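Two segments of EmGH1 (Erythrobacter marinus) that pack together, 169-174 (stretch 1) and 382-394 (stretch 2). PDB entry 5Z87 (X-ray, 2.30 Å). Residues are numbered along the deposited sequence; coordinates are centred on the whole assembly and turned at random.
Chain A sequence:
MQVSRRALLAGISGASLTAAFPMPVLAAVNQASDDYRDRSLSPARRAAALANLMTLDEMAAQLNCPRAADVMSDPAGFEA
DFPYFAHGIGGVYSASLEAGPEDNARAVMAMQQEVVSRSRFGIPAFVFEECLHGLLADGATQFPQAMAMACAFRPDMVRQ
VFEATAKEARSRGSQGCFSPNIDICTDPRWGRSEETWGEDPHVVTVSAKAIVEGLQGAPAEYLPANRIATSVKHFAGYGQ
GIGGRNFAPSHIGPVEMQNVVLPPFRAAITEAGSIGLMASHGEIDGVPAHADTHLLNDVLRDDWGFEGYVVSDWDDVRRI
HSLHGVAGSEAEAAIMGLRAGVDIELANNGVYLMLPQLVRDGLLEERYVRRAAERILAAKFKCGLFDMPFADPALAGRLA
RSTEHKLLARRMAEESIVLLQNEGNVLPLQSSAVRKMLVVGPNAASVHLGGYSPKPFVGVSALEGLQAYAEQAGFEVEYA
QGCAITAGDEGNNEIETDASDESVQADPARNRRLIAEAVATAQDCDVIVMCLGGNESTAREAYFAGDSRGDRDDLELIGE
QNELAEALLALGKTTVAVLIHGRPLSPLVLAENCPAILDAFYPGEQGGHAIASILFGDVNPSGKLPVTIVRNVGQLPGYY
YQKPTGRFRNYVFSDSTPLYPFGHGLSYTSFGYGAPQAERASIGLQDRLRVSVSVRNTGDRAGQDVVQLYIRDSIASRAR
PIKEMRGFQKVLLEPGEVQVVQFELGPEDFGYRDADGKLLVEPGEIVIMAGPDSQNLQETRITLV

Stretch 1 (169-174) ARSRGS
Stretch 2 382-394: KCGLFDMPFADPA

The contact between 169-174 and 382-394 illustrates how a helix end can be docked on a distant loop mainly through backbone carbonyls, one arginine and ordered water. Stretch 1 runs from helical Arg170 through Ser171 (phi/psi -62/-25) and Arg172 (-95/8) to a turn at Gly173 (100/-1), where Gly173 N bonds Arg170 O at 3.0 Å. Glycine suits this turn: a CB would jam against the preceding carbonyl and lie 3.4 Å from Ala391 CB. Gly173 CA approaches Phe390 O to 3.4 Å in a CA-H...O contact and Ala391 CB to 3.6 Å.

The register sets Gly173 CA 4.2 Å from Ala391 CA and Ser171 CA 5.0 Å from Asp392 CA, so the chains run in opposite directions here. Ala391 is extended (-166/-175); beyond it, Ser171 O, near the helix end, accepts from backbone Asp392 N at 3.0 Å, just before the helix that Asp392 N-caps.

Arg170 (chi1-chi3 t, p, t) reaches the loop's other end, its cationic guanidinium offering two edge donors to one carbonyl: Arg170 NH1 donates to Cys383 O at 2.9 Å, Arg170 NH2 weakly to Cys383 O at 3.1 Å. Gly384 follows, its positive phi (78/15) closing a Schellman motif. Waters join Arg170 O and NE to Phe390 O, Arg170 NH1 to Pro389 O, and Gly173 O to Phe390 O.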

ATOM      1  N   ALA A 169      38.768   0.687   0.090  1.00 28.08           N
ATOM      2  CA  ALA A 169      38.328   2.045  -0.212  1.00 27.06           C
ATOM      3  C   ALA A 169      39.338   3.076   0.292  1.00 25.46           C
ATOM      4  O   ALA A 169      39.729   3.986  -0.445  1.00 20.47           O
ATOM      5  CB  ALA A 169      36.939   2.294   0.393  1.00 25.03           C
ATOM      6  N   ARG A 170      39.769   2.946   1.547  1.00 22.99           N
ATOM      7  CA  ARG A 170      40.661   3.942   2.134  1.00 25.84           C
ATOM      8  C   ARG A 170      42.023   3.938   1.439  1.00 29.33           C
ATOM      9  O   ARG A 170      42.593   5.001   1.166  1.00 25.90           O
ATOM     10  CB  ARG A 170      40.795   3.686   3.639  1.00 21.48           C
ATOM     11  CG  ARG A 170      41.439   4.823   4.429  1.00 23.42           C
ATOM     12  CD  ARG A 170      40.639   6.117   4.294  1.00 36.68           C
ATOM     13  NE  ARG A 170      41.380   7.296   4.737  1.00 31.08           N
ATOM     14  CZ  ARG A 170      41.246   7.853   5.938  1.00 32.22           C
ATOM     15  NH1 ARG A 170      41.961   8.924   6.269  1.00 34.51           N
ATOM     16  NH2 ARG A 170      40.399   7.335   6.814  1.00 28.61           N
ATOM     17  N   SER A 171      42.540   2.757   1.105  1.00 23.45           N
ATOM     18  CA  SER A 171      43.806   2.688   0.383  1.00 31.99           C
ATOM     19  C   SER A 171      43.722   3.354  -0.984  1.00 26.66           C
ATOM     20  O   SER A 171      44.750   3.792  -1.514  1.00 27.92           O
ATOM     21  CB  SER A 171      44.251   1.227   0.230  1.00 23.37           C
ATOM     22  OG  SER A 171      43.448   0.566  -0.732  1.00 28.58           O
ATOM     23  N   ARG A 172      42.532   3.447  -1.567  1.00 27.55           N
ATOM     24  CA  ARG A 172      42.348   4.105  -2.858  1.00 26.69           C
ATOM     25  C   ARG A 172      41.933   5.568  -2.718  1.00 23.58           C
ATOM     26  O   ARG A 172      41.597   6.210  -3.718  1.00 26.42           O
ATOM     27  CB  ARG A 172      41.322   3.336  -3.706  1.00 27.19           C
ATOM     28  CG  ARG A 172      41.787   1.925  -4.101  1.00 33.22           C
ATOM     29  CD  ARG A 172      40.664   1.064  -4.696  1.00 20.31           C
ATOM     30  NE  ARG A 172      40.285   1.527  -6.025  1.00 24.21           N
ATOM     31  CZ  ARG A 172      39.943   0.728  -7.029  1.00 24.63           C
ATOM     32  NH1 ARG A 172      39.915  -0.594  -6.857  1.00 25.58           N
ATOM     33  NH2 ARG A 172      39.631   1.250  -8.207  1.00 23.67           N
ATOM     34  N   GLY A 173      41.953   6.115  -1.509  1.00 22.63           N
ATOM     35  CA  GLY A 173      41.716   7.528  -1.328  1.00 26.03           C
ATOM     36  C   GLY A 173      40.321   7.907  -0.894  1.00 25.19           C
ATOM     37  O   GLY A 173      40.055   9.096  -0.702  1.00 29.37           O
ATOM     38  N   SER A 174      39.424   6.948  -0.724  1.00 24.47           N
ATOM     39  CA  SER A 174      38.075   7.251  -0.265  1.00 27.92           C
ATOM     40  C   SER A 174      38.004   7.111   1.249  1.00 22.52           C
ATOM     41  O   SER A 174      38.364   6.066   1.791  1.00 27.91           O
ATOM     42  CB  SER A 174      37.065   6.314  -0.931  1.00 30.60           C
ATOM     43  OG  SER A 174      35.773   6.459  -0.368  1.00 30.54           O
ATOM     44  N   LYS A 382      37.769  13.568  12.482  1.00 24.40           N
ATOM     45  CA  LYS A 382      37.576  12.197  12.955  1.00 22.08           C
ATOM     46  C   LYS A 382      38.092  11.161  11.952  1.00 24.35           C
ATOM     47  O   LYS A 382      38.642  10.123  12.347  1.00 23.40           O
ATOM     48  CB  LYS A 382      36.086  11.956  13.252  1.00 19.65           C
ATOM     49  CG  LYS A 382      35.783  10.547  13.792  1.00 25.39           C
ATOM     50  CD  LYS A 382      34.476  10.484  14.611  1.00 22.79           C
ATOM     51  CE  LYS A 382      34.271   9.096  15.199  1.00 26.08           C
ATOM     52  NZ  LYS A 382      33.007   8.957  15.994  1.00 40.21           N
ATOM     53  N   CYS A 383      37.914  11.413  10.653  1.00 17.47           N
ATOM     54  CA  CYS A 383      38.399  10.488   9.641  1.00 24.98           C
ATOM     55  C   CYS A 383      39.877  10.662   9.338  1.00 26.69           C
ATOM     56  O   CYS A 383      40.396   9.949   8.474  1.00 27.50           O
ATOM     57  CB  CYS A 383      37.588  10.638   8.351  1.00 20.30           C
ATOM     58  SG  CYS A 383      35.854  10.144   8.596  1.00 25.07           S
ATOM     59  N   GLY A 384      40.552  11.590  10.009  1.00 25.07           N
ATOM     60  CA  GLY A 384      41.984  11.749   9.838  1.00 26.22           C
ATOM     61  C   GLY A 384      42.421  12.478   8.592  1.00 28.00           C
ATOM     62  O   GLY A 384      43.603  12.403   8.243  1.00 31.08           O
ATOM     63  N   LEU A 385      41.514  13.184   7.901  1.00 24.98           N
ATOM     64  CA  LEU A 385      41.905  13.829   6.646  1.00 22.12           C
ATOM     65  C   LEU A 385      43.043  14.815   6.858  1.00 29.02           C
ATOM     66  O   LEU A 385      43.854  15.024   5.951  1.00 28.51           O
ATOM     67  CB  LEU A 385      40.731  14.566   5.992  1.00 20.08           C
ATOM     68  CG  LEU A 385      39.382  13.878   5.730  1.00 26.80           C
ATOM     69  CD1 LEU A 385      38.738  14.489   4.507  1.00 21.13           C
ATOM     70  CD2 LEU A 385      39.516  12.385   5.574  1.00 20.63           C
ATOM     71  N   PHE A 386      43.120  15.428   8.040  1.00 25.88           N
ATOM     72  CA  PHE A 386      44.122  16.453   8.293  1.00 29.58           C
ATOM     73  C   PHE A 386      45.478  15.862   8.651  1.00 35.75           C
ATOM     74  O   PHE A 386      46.500  16.525   8.457  1.00 31.59           O
ATOM     75  CB  PHE A 386      43.665  17.378   9.431  1.00 22.63           C
ATOM     76  CG  PHE A 386      42.499  18.285   9.074  1.00 29.20           C
ATOM     77  CD1 PHE A 386      41.180  17.847   9.204  1.00 25.27           C
ATOM     78  CD2 PHE A 386      42.721  19.588   8.658  1.00 24.42           C
ATOM     79  CE1 PHE A 386      40.111  18.708   8.921  1.00 27.64           C
ATOM     80  CE2 PHE A 386      41.654  20.447   8.361  1.00 25.72           C
ATOM     81  CZ  PHE A 386      40.352  20.005   8.487  1.00 18.69           C
ATOM     82  N   ASP A 387      45.508  14.627   9.142  1.00 33.48           N
ATOM     83  CA  ASP A 387      46.687  14.049   9.768  1.00 30.18           C
ATOM     84  C   ASP A 387      47.294  12.895   8.975  1.00 32.23           C
ATOM     85  O   ASP A 387      48.217  12.240   9.477  1.00 29.10           O
ATOM     86  CB  ASP A 387      46.322  13.582  11.181  1.00 32.42           C
ATOM     87  CG  ASP A 387      45.582  14.659  11.984  1.00 32.07           C
ATOM     88  OD1 ASP A 387      45.980  15.845  11.909  1.00 30.58           O
ATOM     89  OD2 ASP A 387      44.605  14.319  12.689  1.00 34.69           O
ATOM     90  N   MET A 388      46.825  12.640   7.755  1.00 22.30           N
ATOM     91  CA  MET A 388      47.154  11.422   7.029  1.00 25.03           C
ATOM     92  C   MET A 388      47.454  11.719   5.568  1.00 26.75           C
ATOM     93  O   MET A 388      47.009  12.738   5.025  1.00 31.65           O
ATOM     94  CB  MET A 388      46.004  10.401   7.112  1.00 25.24           C
ATOM     95  CG  MET A 388      45.781   9.836   8.507  1.00 23.01           C
ATOM     96  SD  MET A 388      47.307   9.174   9.251  1.00 37.54           S
ATOM     97  CE  MET A 388      47.521   7.628   8.353  1.00 25.34           C
ATOM     98  N   PRO A 389      48.211  10.845   4.905  1.00 23.02           N
ATOM     99  CA  PRO A 389      48.276  10.867   3.439  1.00 30.36           C
ATOM    100  C   PRO A 389      46.906  10.660   2.797  1.00 27.34           C
ATOM    101  O   PRO A 389      45.990  10.075   3.378  1.00 22.78           O
ATOM    102  CB  PRO A 389      49.220   9.702   3.109  1.00 27.00           C
ATOM    103  CG  PRO A 389      50.040   9.529   4.330  1.00 22.71           C
ATOM    104  CD  PRO A 389      49.157   9.876   5.487  1.00 28.47           C
ATOM    105  N   PHE A 390      46.778  11.141   1.560  1.00 25.85           N
ATOM    106  CA  PHE A 390      45.482  11.095   0.895  1.00 29.83           C
ATOM    107  C   PHE A 390      45.081   9.672   0.512  1.00 30.23           C
ATOM    108  O   PHE A 390      43.889   9.346   0.518  1.00 30.91           O
ATOM    109  CB  PHE A 390      45.501  11.984  -0.343  1.00 28.75           C
ATOM    110  CG  PHE A 390      45.881  13.403  -0.060  1.00 32.71           C
ATOM    111  CD1 PHE A 390      45.332  14.080   1.021  1.00 35.89           C
ATOM    112  CD2 PHE A 390      46.792  14.065  -0.873  1.00 27.04           C
ATOM    113  CE1 PHE A 390      45.679  15.400   1.282  1.00 32.57           C
ATOM    114  CE2 PHE A 390      47.143  15.379  -0.624  1.00 26.35           C
ATOM    115  CZ  PHE A 390      46.587  16.051   0.457  1.00 28.94           C
ATOM    116  N   ALA A 391      46.048   8.821   0.190  1.00 28.52           N
ATOM    117  CA  ALA A 391      45.821   7.479  -0.345  1.00 23.92           C
ATOM    118  C   ALA A 391      47.142   6.716  -0.257  1.00 28.40           C
ATOM    119  O   ALA A 391      48.131   7.227   0.282  1.00 31.37           O
ATOM    120  CB  ALA A 391      45.292   7.544  -1.776  1.00 27.68           C
ATOM    121  N   ASP A 392      47.163   5.498  -0.801  1.00 23.42           N
ATOM    122  CA  ASP A 392      48.312   4.596  -0.685  1.00 29.14           C
ATOM    123  C   ASP A 392      48.305   3.672  -1.886  1.00 32.77           C
ATOM    124  O   ASP A 392      47.784   2.549  -1.825  1.00 30.72           O
ATOM    125  CB  ASP A 392      48.279   3.785   0.610  1.00 29.46           C
ATOM    126  CG  ASP A 392      49.573   2.996   0.848  1.00 36.83           C
ATOM    127  OD1 ASP A 392      50.337   2.768  -0.113  1.00 29.99           O
ATOM    128  OD2 ASP A 392      49.822   2.597   2.005  1.00 33.16           O
ATOM    129  N   PRO A 393      48.903   4.099  -2.997  1.00 32.57           N
ATOM    130  CA  PRO A 393      48.754   3.333  -4.246  1.00 27.98           C
ATOM    131  C   PRO A 393      49.222   1.892  -4.155  1.00 31.51           C
ATOM    132  O   PRO A 393      48.590   1.010  -4.749  1.00 36.40           O
ATOM    133  CB  PRO A 393      49.585   4.151  -5.247  1.00 30.19           C
ATOM    134  CG  PRO A 393      49.538   5.554  -4.695  1.00 25.28           C
ATOM    135  CD  PRO A 393      49.562   5.399  -3.205  1.00 22.97           C
ATOM    136  N   ALA A 394      50.296   1.615  -3.413  1.00 36.97           N
ATOM    137  CA  ALA A 394      50.855   0.266  -3.438  1.00 39.75           C
ATOM    138  C   ALA A 394      50.042  -0.688  -2.574  1.00 30.46           C
ATOM    139  O   ALA A 394      49.819  -1.839  -2.960  1.00 33.92           O
ATOM    140  CB  ALA A 394      52.325   0.283  -3.000  1.00 32.62           C
TER
HETATM  141  O   HOH W   1      42.727   7.603   2.324  1.00 28.52           O
HETATM  142  O   HOH W   2      43.180   9.600   4.038  1.00 35.27           O
HETATM  143  O   HOH W   3      41.766  11.326   0.157  1.00 21.39           O